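PDB 2YCD: glutathione s-transferase from Agrobacterium tumefaciens, which belongs to a novel bacterial class of glutathione transferases, enzymes that conjugate glutathione to electrophilic compounds, and probably contributes to herbicide detoxification. Local coordinates for the interface of chains A and B. Coordinates in Å, arbitrary orientation; residue numbers count along the deposited sequence, not the author numbering. Chains: chain A/B, Glutathione s-transferase.

The interface of chains A and B. Residues chain A 80-83, 92; chain B 106, 109-110.
Strand 81-84 of chain A, with A:Asp80 from the turn leading into it and A:His92 from helix 86-96, packs against the first turns of helix 105-135 of chain B. The contact is made by packing alone, without a hydrogen bond or salt bridge; even the carbonyls and the imidazole nitrogen meet carbon. A:Leu81, its CG anti to the backbone N (chi1 -180°), extends its side chain along B:Leu106, which is poorly ordered, so its contacts are approximate; the two side chains run antiparallel, each passing alongside the other. The methyl CD1 of A:Leu81 lies 4.0 Å from the branch carbon CG of B:Leu106 and also meets the methylene CG of B:Arg110, so it rests between residues one helical turn apart. The methyl CD2 of B:Leu106 also touches CB of A:Asp80, at 4.1 Å. Two residues on, A:Leu83 has its CG anti to the carbonyl carbon (chi1 -64°) and touches the helix backbone with its CD2 branch, 3.5 Å from the carbonyl O of B:Ala109. The same methyl lies 3.9 Å from CB of B:Ala109. The imidazole ND1 of A:His92 meets that CB at 3.7 Å, roughly at right angles to the leucine methyl; the short alanine side chain probably allows this close fit. B:Arg110 contributes its aliphatic stem: CD passes 3.9 Å from the carbonyl O of A:Ile82, then the chain bends at chi3 (-63°), bringing one guanidinium face over the carbonyl O of B:Leu106, toward the rim. The patch joins the thioredoxin-like N-terminal domain of one subunit to the long first helix of the other's helical domain, and a two-fold twin repeats it across the dimer.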
# COMPACT_ATOMS: atom_id res chain seq x y z
N ASP A 80 11.85 17.57 -14.26
CA ASP A 80 12.10 17.93 -12.87
C ASP A 80 11.43 16.97 -11.90
O ASP A 80 11.71 17.03 -10.71
CB ASP A 80 11.58 19.35 -12.58
CG ASP A 80 12.46 20.44 -13.15
OD1 ASP A 80 13.59 20.15 -13.55
OD2 ASP A 80 11.99 21.60 -13.18
N LEU A 81 10.54 16.14 -12.41
CA LEU A 81 9.77 15.24 -11.55
C LEU A 81 10.55 13.96 -11.25
O LEU A 81 11.01 13.27 -12.16
CB LEU A 81 8.44 14.85 -12.20
CG LEU A 81 7.55 13.90 -11.37
CD1 LEU A 81 7.15 14.50 -10.04
CD2 LEU A 81 6.31 13.51 -12.16
N ILE A 82 10.73 13.68 -9.97
CA ILE A 82 11.25 12.40 -9.53
C ILE A 82 10.20 11.78 -8.61
O ILE A 82 9.73 12.43 -7.65
CB ILE A 82 12.59 12.54 -8.77
CG1 ILE A 82 13.65 13.16 -9.69
CG2 ILE A 82 13.06 11.18 -8.24
CD1 ILE A 82 15.00 13.35 -9.04
N LEU A 83 9.81 10.55 -8.92
CA LEU A 83 8.84 9.81 -8.12
C LEU A 83 9.42 8.49 -7.69
O LEU A 83 10.33 7.94 -8.34
CB LEU A 83 7.57 9.49 -8.91
CG LEU A 83 6.71 10.63 -9.39
CD1 LEU A 83 5.57 10.06 -10.24
CD2 LEU A 83 6.13 11.34 -8.18
N HIS A 92 0.49 7.93 -11.37
CA HIS A 92 0.86 9.11 -12.15
C HIS A 92 0.71 8.89 -13.65
O HIS A 92 0.16 9.75 -14.36
CB HIS A 92 2.29 9.55 -11.80
CG HIS A 92 2.78 10.72 -12.61
ND1 HIS A 92 2.33 12.00 -12.40
CD2 HIS A 92 3.68 10.78 -13.62
CE1 HIS A 92 2.95 12.82 -13.24
NE2 HIS A 92 3.76 12.10 -13.99
N LEU B 106 3.12 18.63 -10.09
CA LEU B 106 4.34 17.97 -9.65
C LEU B 106 4.28 17.67 -8.16
O LEU B 106 4.56 16.55 -7.72
CB LEU B 106 5.57 18.82 -9.99
CG LEU B 106 6.48 18.28 -11.10
CD1 LEU B 106 5.78 18.33 -12.44
CD2 LEU B 106 7.79 19.06 -11.15
N ALA B 109 1.84 14.82 -7.40
CA ALA B 109 2.35 13.49 -7.70
C ALA B 109 3.30 13.02 -6.61
O ALA B 109 3.29 11.83 -6.25
CB ALA B 109 3.04 13.50 -9.08
N ARG B 110 4.13 13.91 -6.08
CA ARG B 110 5.02 13.54 -4.99
C ARG B 110 4.26 13.26 -3.69
O ARG B 110 4.66 12.39 -2.90
CB ARG B 110 6.10 14.60 -4.77
CG ARG B 110 7.00 14.77 -6.00
CD ARG B 110 8.31 15.44 -5.63
NE ARG B 110 8.08 16.79 -5.13
CZ ARG B 110 8.07 17.88 -5.89
NH1 ARG B 110 8.30 17.78 -7.20
NH2 ARG B 110 7.84 19.07 -5.36